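Local coordinates for glutamate racemase (Escherichia coli, PDB 2JFN), which belongs to the Asp/Glu/hydantoin racemase family and, in this model, holds glutamic acid and uridine-5'-diphosphate-N-acetylmuramoyl-L-alanine in its ligand pockets, at residues L202-T205 / H206-L209; L210-E213 / L214-L218; A134-G137 / T138-R141; S35-D38 / E39-L43. All coordinates share one frame; numbering follows the deposited sequence.

Contact 1 of 4, residues L202-T205 / H206-L209. With GLU (glutamic acid), chain B.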
loop_
_atom_site.group_PDB
_atom_site.type_symbol
_atom_site.label_atom_id
_atom_site.label_comp_id
_atom_site.label_asym_id
_atom_site.label_seq_id
_atom_site.Cartn_x
_atom_site.Cartn_y
_atom_site.Cartn_z
ATOM N N LEU A 202 0.031 10.618 1.285
ATOM C CA LEU A 202 0.593 9.439 1.928
ATOM C C LEU A 202 0.990 8.541 0.765
ATOM O O LEU A 202 0.145 7.856 0.176
ATOM C CB LEU A 202 -0.453 8.773 2.822
ATOM C CG LEU A 202 -0.986 9.730 3.896
ATOM C CD1 LEU A 202 -1.950 9.008 4.830
ATOM C CD2 LEU A 202 0.186 10.307 4.677
ATOM N N GLY A 203 2.274 8.590 0.419
ATOM C CA GLY A 203 2.800 7.815 -0.694
ATOM C C GLY A 203 3.384 6.473 -0.297
ATOM O O GLY A 203 4.279 5.946 -0.954
ATOM N N CYS A 204 2.890 5.938 0.807
ATOM C CA CYS A 204 3.305 4.632 1.296
ATOM C C CYS A 204 2.004 4.045 1.828
ATOM O O CYS A 204 1.335 4.670 2.652
ATOM C CB CYS A 204 4.337 4.776 2.412
ATOM S SG CYS A 204 5.063 3.214 2.922
ATOM N N THR A 205 1.622 2.863 1.352
ATOM C CA THR A 205 0.363 2.266 1.799
ATOM C C THR A 205 0.333 1.960 3.297
ATOM O O THR A 205 -0.724 1.672 3.862
ATOM C CB THR A 205 0.020 0.984 0.992
ATOM O OG1 THR A 205 0.983 -0.040 1.266
ATOM C CG2 THR A 205 0.032 1.287 -0.503
ATOM N N HIS A 206 1.490 2.021 3.947
ATOM C CA HIS A 206 1.543 1.796 5.392
ATOM C C HIS A 206 1.035 3.027 6.154
ATOM O O HIS A 206 0.446 2.913 7.236
ATOM C CB HIS A 206 2.980 1.536 5.859
ATOM C CG HIS A 206 3.385 0.094 5.852
ATOM N ND1 HIS A 206 3.672 -0.598 4.694
ATOM C CD2 HIS A 206 3.592 -0.775 6.870
ATOM C CE1 HIS A 206 4.042 -1.829 4.999
ATOM N NE2 HIS A 206 4.001 -1.962 6.312
ATOM N N PHE A 207 1.263 4.204 5.582
ATOM C CA PHE A 207 0.910 5.450 6.258
ATOM C C PHE A 207 -0.550 5.730 6.591
ATOM O O PHE A 207 -0.833 6.246 7.670
ATOM C CB PHE A 207 1.561 6.631 5.515
ATOM C CG PHE A 207 3.077 6.554 5.467
ATOM C CD1 PHE A 207 3.812 7.453 4.693
ATOM C CD2 PHE A 207 3.767 5.568 6.181
ATOM C CE1 PHE A 207 5.206 7.373 4.627
ATOM C CE2 PHE A 207 5.161 5.480 6.122
ATOM C CZ PHE A 207 5.881 6.382 5.343
ATOM N N PRO A 208 -1.500 5.402 5.691
ATOM C CA PRO A 208 -2.899 5.675 6.043
ATOM C C PRO A 208 -3.279 4.986 7.361
ATOM O O PRO A 208 -4.186 5.427 8.068
ATOM C CB PRO A 208 -3.667 5.107 4.850
ATOM C CG PRO A 208 -2.739 5.379 3.713
ATOM C CD PRO A 208 -1.390 4.956 4.288
ATOM N N LEU A 209 -2.573 3.905 7.683
ATOM C CA LEU A 209 -2.820 3.156 8.917
ATOM C C LEU A 209 -2.494 4.008 10.144
ATOM O O LEU A 209 -2.938 3.708 11.256
ATOM C CB LEU A 209 -1.961 1.883 8.949
ATOM C CG LEU A 209 -2.240 0.842 7.866
ATOM C CD1 LEU A 209 -1.219 -0.276 7.962
ATOM C CD2 LEU A 209 -3.654 0.305 8.030
HETATM N N GLU B . 3.556 -0.696 1.913
HETATM C CA GLU B . 4.833 -0.021 1.659
HETATM C C GLU B . 4.767 0.641 0.297
HETATM O O GLU B . 3.671 1.181 -0.102
HETATM C CB GLU B . 5.978 -1.044 1.705
HETATM C CG GLU B . 7.160 -0.495 2.536
HETATM C CD GLU B . 8.406 -1.350 2.345
HETATM O OE1 GLU B . 9.517 -0.829 2.382
HETATM O OE2 GLU B . 8.313 -2.568 2.162
HETATM O OXT GLU B . 5.800 0.676 -0.450
#
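Thr205 and His206, neighbours in the turn that follows strand 199-202, both take hold of the amino nitrogen of the bound glutamic acid. Thr205 OG1 accepts from the ligand N at 2.7 Å. His206 ND1 accepts from the same N at 2.8 Å, and the amino group lies at the edge of the imidazole, near the ring plane. The backbone of Thr205 works on the other end of the ligand's main-chain part: Thr205 N donates to the ligand O over 3.0 Å in a fairly straight bond. Thr205 thus meets both the amino and the carboxylate group. With chi1 at 66°, OG1 stands between the backbone N and carbonyl carbon of Thr205, which brings it to the ligand N. Cys204 SG lies 3.5 Å from the ligand CA.

Behind this first shell, Cys204 packs over one face of the Phe207 ring. Its CB sits 3.4 Å from the Phe207 ring centroid, almost on the ring normal, as a CH-pi contact, and SG makes a sulfur-aromatic contact over that face. The type I turn from Cys204 to Phe207 is closed by Phe207 N donating to Cys204 O at 3.0 Å, the donor standing above the carbonyl plane. Beyond it, Leu202 CD1 packs 3.7 Å from Pro208 CA. Further out, His206 NE2 is hydrogen-bonded to Glu170 and Thr205 OG1 to Ala91 O, second partners that would limit rotation. These bonds are consistent with an amino acid held by both main-chain groups; Asp28, Ser29 and Asn93 are among its further partners.

Contact 2 of 4, residues L210-E213 / L214-L218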
loop_
_atom_site.group_PDB
_atom_site.type_symbol
_atom_site.label_atom_id
_atom_site.label_comp_id
_atom_site.label_asym_id
_atom_site.label_seq_id
_atom_site.Cartn_x
_atom_site.Cartn_y
_atom_site.Cartn_z
ATOM N N LEU A 210 -1.713 5.062 9.934
ATOM C CA LEU A 210 -1.308 5.968 11.011
ATOM C C LEU A 210 -2.052 7.298 10.935
ATOM O O LEU A 210 -1.663 8.274 11.585
ATOM C CB LEU A 210 0.197 6.241 10.923
ATOM C CG LEU A 210 1.143 5.054 11.141
ATOM C CD1 LEU A 210 2.545 5.449 10.755
ATOM C CD2 LEU A 210 1.084 4.604 12.594
ATOM N N GLN A 211 -3.121 7.342 10.151
ATOM C CA GLN A 211 -3.863 8.587 10.002
ATOM C C GLN A 211 -4.154 9.304 11.318
ATOM O O GLN A 211 -3.851 10.488 11.457
ATOM C CB GLN A 211 -5.177 8.358 9.244
ATOM C CG GLN A 211 -5.982 9.649 9.098
ATOM C CD GLN A 211 -7.131 9.539 8.120
ATOM O OE1 GLN A 211 -6.922 9.347 6.917
ATOM N NE2 GLN A 211 -8.356 9.669 8.628
ATOM N N GLU A 212 -4.729 8.599 12.286
ATOM C CA GLU A 212 -5.053 9.229 13.565
ATOM C C GLU A 212 -3.827 9.862 14.213
ATOM O O GLU A 212 -3.850 11.035 14.591
ATOM C CB GLU A 212 -5.689 8.213 14.521
ATOM C CG GLU A 212 -6.298 8.846 15.766
ATOM C CD GLU A 212 -7.512 8.083 16.288
ATOM O OE1 GLU A 212 -8.532 8.000 15.562
ATOM O OE2 GLU A 212 -7.450 7.566 17.424
ATOM N N GLU A 213 -2.754 9.083 14.330
ATOM C CA GLU A 213 -1.521 9.572 14.924
ATOM C C GLU A 213 -0.959 10.766 14.151
ATOM O O GLU A 213 -0.511 11.745 14.753
ATOM C CB GLU A 213 -0.469 8.458 14.967
ATOM C CG GLU A 213 -0.762 7.313 15.931
ATOM C CD GLU A 213 -1.761 6.293 15.399
ATOM O OE1 GLU A 213 -2.157 6.375 14.215
ATOM O OE2 GLU A 213 -2.144 5.393 16.177
ATOM N N LEU A 214 -0.967 10.679 12.821
ATOM C CA LEU A 214 -0.449 11.766 11.988
ATOM C C LEU A 214 -1.222 13.058 12.204
ATOM O O LEU A 214 -0.636 14.136 12.272
ATOM C CB LEU A 214 -0.500 11.389 10.505
ATOM C CG LEU A 214 0.533 10.351 10.050
ATOM C CD1 LEU A 214 0.235 9.906 8.625
ATOM C CD2 LEU A 214 1.936 10.956 10.156
ATOM N N LEU A 215 -2.538 12.945 12.319
ATOM C CA LEU A 215 -3.368 14.118 12.517
ATOM C C LEU A 215 -3.170 14.760 13.888
ATOM O O LEU A 215 -3.483 15.932 14.077
ATOM C CB LEU A 215 -4.836 13.755 12.288
ATOM C CG LEU A 215 -5.124 13.443 10.815
ATOM C CD1 LEU A 215 -6.558 12.996 10.641
ATOM C CD2 LEU A 215 -4.848 14.684 9.974
ATOM N N GLN A 216 -2.645 14.003 14.845
ATOM C CA GLN A 216 -2.410 14.555 16.175
ATOM C C GLN A 216 -1.101 15.339 16.196
ATOM O O GLN A 216 -0.941 16.282 16.969
ATOM C CB GLN A 216 -2.336 13.442 17.226
ATOM C CG GLN A 216 -3.597 12.611 17.377
ATOM C CD GLN A 216 -3.497 11.619 18.523
ATOM O OE1 GLN A 216 -3.531 12.004 19.693
ATOM N NE2 GLN A 216 -3.359 10.338 18.193
ATOM N N VAL A 217 -0.171 14.945 15.335
ATOM C CA VAL A 217 1.140 15.575 15.266
ATOM C C VAL A 217 1.251 16.696 14.240
ATOM O O VAL A 217 1.897 17.710 14.492
ATOM C CB VAL A 217 2.230 14.510 14.963
ATOM C CG1 VAL A 217 3.596 15.163 14.821
ATOM C CG2 VAL A 217 2.252 13.479 16.069
ATOM N N LEU A 218 0.631 16.510 13.079
ATOM C CA LEU A 218 0.693 17.511 12.018
ATOM C C LEU A 218 -0.063 18.789 12.367
ATOM O O LEU A 218 -1.057 18.761 13.097
ATOM C CB LEU A 218 0.133 16.938 10.710
ATOM C CG LEU A 218 0.906 15.798 10.032
ATOM C CD1 LEU A 218 0.019 15.154 8.979
ATOM C CD2 LEU A 218 2.192 16.328 9.406
#
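Leu210 O receives Leu214 N at 2.8 Å, nearly straight at 169°, in the first full turn of helix 211-217, with Leu210 at the N-cap position. Leu215 N follows by donating to Gln211 O at 2.9 Å, again close to linear. The pattern then relaxes. Gln216 N reaches Glu212 O only weakly and turns also to Glu213 O, at 3.1 Å. Since Val217 N donates to Glu213 O as well, at 3.3 Å, that carbonyl carries two donors, and both approach from the same face of its plane. The mixture of i to i+3 and i to i+4 bonds is consistent with the helix ending here, as Leu218 leaves helical backbone angles.

Among the side chains, Gln211 and Leu215 run side by side in the same direction, and Gln211 CG lies 3.7 Å from Leu215 CD1. One residue on, Gln216, its CG beside its own backbone N and its chain extended beyond, brings CG to 3.2 Å from Glu212 O, while the Glu212 carboxylate and the Gln216 amide are turned 75° apart without bonding. On the inner side Leu214 CG approaches Leu210 CB at 4.2 Å. Glu213 bends at chi2 (80°), and its OE1 forms a salt bridge with Lys172.

That bridge ties the helix to helix 163-174, against whose Met165 both Leu210 and Leu214 also rest. Helix 180-186 meets Glu213 and Gln216 through Leu180, whereas Gln211 and Leu215 touch Leu224 of strand 223-225. The helix forms the connection of a beta-alpha-beta unit between parallel strands 199-202 and 223-225.

Contact 3 of 4, residues A134-G137 / T138-R141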
loop_
_atom_site.group_PDB
_atom_site.type_symbol
_atom_site.label_atom_id
_atom_site.label_comp_id
_atom_site.label_asym_id
_atom_site.label_seq_id
_atom_site.Cartn_x
_atom_site.Cartn_y
_atom_site.Cartn_z
ATOM N N ALA A 134 6.658 9.352 2.221
ATOM C CA ALA A 134 6.860 8.045 1.618
ATOM C C ALA A 134 7.991 7.364 2.359
ATOM O O ALA A 134 8.593 7.948 3.257
ATOM C CB ALA A 134 7.220 8.198 0.143
ATOM N N THR A 135 8.284 6.123 1.997
ATOM C CA THR A 135 9.376 5.447 2.660
ATOM C C THR A 135 10.674 5.948 2.032
ATOM O O THR A 135 10.663 6.543 0.950
ATOM C CB THR A 135 9.258 3.916 2.543
ATOM O OG1 THR A 135 10.247 3.309 3.386
ATOM C CG2 THR A 135 9.438 3.463 1.105
ATOM N N ARG A 136 11.787 5.713 2.718
ATOM C CA ARG A 136 13.085 6.177 2.254
ATOM C C ARG A 136 13.395 5.849 0.798
ATOM O O ARG A 136 13.882 6.704 0.058
ATOM C CB ARG A 136 14.192 5.626 3.158
ATOM C CG ARG A 136 15.551 6.230 2.874
ATOM C CD ARG A 136 15.483 7.751 2.944
ATOM N NE ARG A 136 16.656 8.370 2.338
ATOM C CZ ARG A 136 16.826 9.681 2.206
ATOM N NH1 ARG A 136 15.895 10.518 2.642
ATOM N NH2 ARG A 136 17.924 10.151 1.632
ATOM N N GLY A 137 13.107 4.616 0.388
ATOM C CA GLY A 137 13.380 4.211 -0.980
ATOM C C GLY A 137 12.505 4.836 -2.053
ATOM O O GLY A 137 12.949 5.017 -3.188
ATOM N N THR A 138 11.269 5.172 -1.704
ATOM C CA THR A 138 10.332 5.761 -2.658
ATOM C C THR A 138 10.657 7.203 -3.047
ATOM O O THR A 138 10.334 7.638 -4.153
ATOM C CB THR A 138 8.895 5.717 -2.105
ATOM O OG1 THR A 138 8.533 4.357 -1.833
ATOM C CG2 THR A 138 7.911 6.307 -3.109
ATOM N N VAL A 139 11.291 7.940 -2.141
ATOM C CA VAL A 139 11.639 9.335 -2.404
ATOM C C VAL A 139 12.943 9.480 -3.190
ATOM O O VAL A 139 13.371 10.594 -3.503
ATOM C CB VAL A 139 11.762 10.137 -1.082
ATOM C CG1 VAL A 139 10.412 10.208 -0.388
ATOM C CG2 VAL A 139 12.788 9.487 -0.171
ATOM N N LYS A 140 13.565 8.351 -3.514
ATOM C CA LYS A 140 14.824 8.350 -4.256
ATOM C C LYS A 140 14.621 7.797 -5.667
ATOM O O LYS A 140 15.555 7.754 -6.470
ATOM C CB LYS A 140 15.860 7.505 -3.505
ATOM C CG LYS A 140 17.252 7.488 -4.127
ATOM C CD LYS A 140 18.252 6.737 -3.246
ATOM C CE LYS A 140 17.873 5.270 -3.071
ATOM N NZ LYS A 140 17.862 4.534 -4.366
ATOM N N ARG A 141 13.393 7.384 -5.960
ATOM C CA ARG A 141 13.048 6.820 -7.260
ATOM C C ARG A 141 12.802 7.874 -8.332
ATOM O O ARG A 141 12.220 8.925 -8.064
ATOM C CB ARG A 141 11.802 5.942 -7.128
ATOM C CG ARG A 141 12.039 4.631 -6.404
ATOM C CD ARG A 141 12.837 3.676 -7.274
ATOM N NE ARG A 141 13.117 2.412 -6.599
ATOM C CZ ARG A 141 13.877 2.296 -5.514
ATOM N NH1 ARG A 141 14.436 3.371 -4.974
ATOM N NH2 ARG A 141 14.086 1.104 -4.973
HETATM O O HOH W 1 6.504 4.694 -0.316
#
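Thr135 turns OG1 away from its backbone N (chi1 -171°), which leaves its methyl, CG2, between N and the carbonyl carbon and directed at Thr138. There Thr138 OG1, held beside its own backbone N by a chi1 of -59°, lies 3.2 Å from Thr135 CG2, the two side chains crossing at about a right angle. The hydroxyl's polar partner is a water 2.6 Å from Thr138 OG1. The same water accepts from Thr135 N at 3.2 Å, so it bridges the two residues.

These residues form the loop from strand 129-134 to helix 142-150. Its turn carries weak backbone bonds: Thr135 O receives Thr138 N and Val139 N, and Gly137 O receives Lys140 N. Ala134 CB packs 3.7 Å from Thr138 CB and makes an apolar contact with Val139 CG1 at 3.8 Å. At the far end Arg141, the N-cap of helix 142-150, directs its NE into a salt bridge with Glu65, and Thr138 O accepts a hydrogen bond from Thr144 OG1 of that helix.

By joining the backbone N of Thr135 to the Thr138 hydroxyl, the water adds a polar link to the weak backbone bonds, in a loop whose Thr135 side chain lies about 4 Å from the glutamic acid.

Contact 4 of 4, residues S35-D38 / E39-L43; sequences SVYD and EIRHL
Asp38 and Arg41 meet three residues apart on helix 33-43, the connection of the beta-alpha-beta crossover from strand 21-28 to the parallel strand 48-53. Their salt bridge is side-on, with both nitrogens converging on one oxygen. Arg41 NE lies 3.0 Å from Asp38 OD1 and meets it nearly head-on to the C-O bond, while Arg41 NH2, at 3.1 Å from Asp38 OD1, comes from the syn side and out of the carboxylate plane. OD1 remains in the guanidinium plane, although the two flat groups are inclined by 42°. Two N-H donors on a single oxygen would be expected to draw negative charge toward it.

Backbone i to i+4 bonds run along the same turns. Arg41 N donates to Tyr37 O at 2.8 Å and Ile40 N to Val36 O at 3.0 Å, both fairly straight; His42 N reaches Asp38 O over a longer and more bent path.

Apolar packing lies on the buried side, where Val36 CG1 touches Ile40 CD1 at 3.9 Å. Here Val36 also meets Ile231 and Ile40 meets Thr235, both on helix 228-241, and Ile40 leans on Tyr49 of strand 48-53.

The aromatic contact is made by the aliphatic part of Arg41. With chi1 at 71°, its extended chain passes obliquely by the Tyr37 ring, whose plane makes 27° with that of the guanidinium. Tyr37 OH is hydrogen-bonded to Tyr273 O, and Tyr49 meets the ring edge-to-face. Over one ring face, Arg41 CG stands 4.0 Å above the plane, displaced toward the rim.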
loop_
_atom_site.group_PDB
_atom_site.type_symbol
_atom_site.label_atom_id
_atom_site.label_comp_id
_atom_site.label_asym_id
_atom_site.label_seq_id
_atom_site.Cartn_x
_atom_site.Cartn_y
_atom_site.Cartn_z
ATOM N N SER A 35 -4.570 -1.122 4.245
ATOM C CA SER A 35 -5.258 0.162 4.138
ATOM C C SER A 35 -5.979 0.246 2.786
ATOM O O SER A 35 -7.078 0.797 2.691
ATOM C CB SER A 35 -4.285 1.343 4.291
ATOM O OG SER A 35 -3.380 1.438 3.202
ATOM N N VAL A 36 -5.362 -0.315 1.752
ATOM C CA VAL A 36 -5.944 -0.309 0.412
ATOM C C VAL A 36 -7.085 -1.308 0.361
ATOM O O VAL A 36 -8.155 -1.032 -0.192
ATOM C CB VAL A 36 -4.893 -0.682 -0.660
ATOM C CG1 VAL A 36 -5.532 -0.670 -2.054
ATOM C CG2 VAL A 36 -3.733 0.303 -0.601
ATOM N N TYR A 37 -6.856 -2.478 0.952
ATOM C CA TYR A 37 -7.883 -3.501 0.992
ATOM C C TYR A 37 -9.126 -2.979 1.714
ATOM O O TYR A 37 -10.249 -3.211 1.276
ATOM C CB TYR A 37 -7.349 -4.760 1.693
ATOM C CG TYR A 37 -8.424 -5.610 2.321
ATOM C CD1 TYR A 37 -8.736 -5.485 3.675
ATOM C CD2 TYR A 37 -9.160 -6.516 1.556
ATOM C CE1 TYR A 37 -9.756 -6.241 4.255
ATOM C CE2 TYR A 37 -10.184 -7.274 2.125
ATOM C CZ TYR A 37 -10.472 -7.132 3.471
ATOM O OH TYR A 37 -11.468 -7.886 4.041
ATOM N N ASP A 38 -8.921 -2.271 2.817
ATOM C CA ASP A 38 -10.028 -1.736 3.598
ATOM C C ASP A 38 -10.959 -0.879 2.730
ATOM O O ASP A 38 -12.182 -0.981 2.840
ATOM C CB ASP A 38 -9.469 -0.929 4.773
ATOM C CG ASP A 38 -10.453 -0.791 5.917
ATOM O OD1 ASP A 38 -11.375 -1.627 6.032
ATOM O OD2 ASP A 38 -10.287 0.155 6.723
ATOM N N GLU A 39 -10.380 -0.051 1.862
ATOM C CA GLU A 39 -11.162 0.801 0.962
ATOM C C GLU A 39 -11.864 -0.052 -0.096
ATOM O O GLU A 39 -13.027 0.175 -0.429
ATOM C CB GLU A 39 -10.252 1.811 0.261
ATOM C CG GLU A 39 -9.650 2.873 1.166
ATOM C CD GLU A 39 -10.609 4.015 1.455
ATOM O OE1 GLU A 39 -10.191 4.982 2.128
ATOM O OE2 GLU A 39 -11.774 3.954 1.008
ATOM N N ILE A 40 -11.150 -1.034 -0.630
ATOM C CA ILE A 40 -11.734 -1.904 -1.640
ATOM C C ILE A 40 -12.924 -2.692 -1.094
ATOM O O ILE A 40 -13.981 -2.743 -1.730
ATOM C CB ILE A 40 -10.688 -2.888 -2.201
ATOM C CG1 ILE A 40 -9.561 -2.113 -2.889
ATOM C CG2 ILE A 40 -11.350 -3.851 -3.186
ATOM C CD1 ILE A 40 -8.424 -2.990 -3.387
ATOM N N ARG A 41 -12.770 -3.300 0.081
ATOM C CA ARG A 41 -13.858 -4.083 0.656
ATOM C C ARG A 41 -15.050 -3.220 1.047
ATOM O O ARG A 41 -16.179 -3.694 1.076
ATOM C CB ARG A 41 -13.397 -4.879 1.882
ATOM C CG ARG A 41 -13.115 -4.044 3.117
ATOM C CD ARG A 41 -13.317 -4.862 4.391
ATOM N NE ARG A 41 -12.865 -4.136 5.575
ATOM C CZ ARG A 41 -12.989 -4.579 6.823
ATOM N NH1 ARG A 41 -13.558 -5.754 7.064
ATOM N NH2 ARG A 41 -12.538 -3.846 7.833
ATOM N N HIS A 42 -14.799 -1.957 1.366
ATOM C CA HIS A 42 -15.892 -1.072 1.734
ATOM C C HIS A 42 -16.770 -0.850 0.501
ATOM O O HIS A 42 -17.984 -0.690 0.607
ATOM C CB HIS A 42 -15.344 0.260 2.254
ATOM C CG HIS A 42 -16.406 1.214 2.699
ATOM N ND1 HIS A 42 -17.259 1.843 1.818
ATOM C CD2 HIS A 42 -16.758 1.643 3.935
ATOM C CE1 HIS A 42 -18.091 2.620 2.491
ATOM N NE2 HIS A 42 -17.808 2.517 3.778
ATOM N N LEU A 43 -16.142 -0.862 -0.673
ATOM C CA LEU A 43 -16.847 -0.667 -1.931
ATOM C C LEU A 43 -17.371 -1.989 -2.505
ATOM O O LEU A 43 -18.455 -2.036 -3.084
ATOM C CB LEU A 43 -15.912 0.005 -2.941
ATOM C CG LEU A 43 -16.494 0.442 -4.287
ATOM C CD1 LEU A 43 -17.588 1.480 -4.052
ATOM C CD2 LEU A 43 -15.393 1.024 -5.164
#

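From the N terminus the order is contact 4, contact 3, contact 1, contact 2. Contact 4 lies along helix 33-43, which flanks the larger mixed sheet. Contact 3 sits in the loop from strand 129-134 to helix 142-150, contact 1 in the loop from strand 199-202 to helix 211-217, and contact 2 along that helix; these three follow strands of the four-stranded parallel sheet. None encloses or crosses another. Contact 1 is the hub: Ser35 OG of contact 4 is hydrogen-bonded to Thr205 O, linking the two parts of the fold, and Phe207 packs against Ala134 and Thr135 of contact 3. Leu214 of contact 2 touches Leu202. Contacts 3 and 4 lie on opposite sides of the chain's centre.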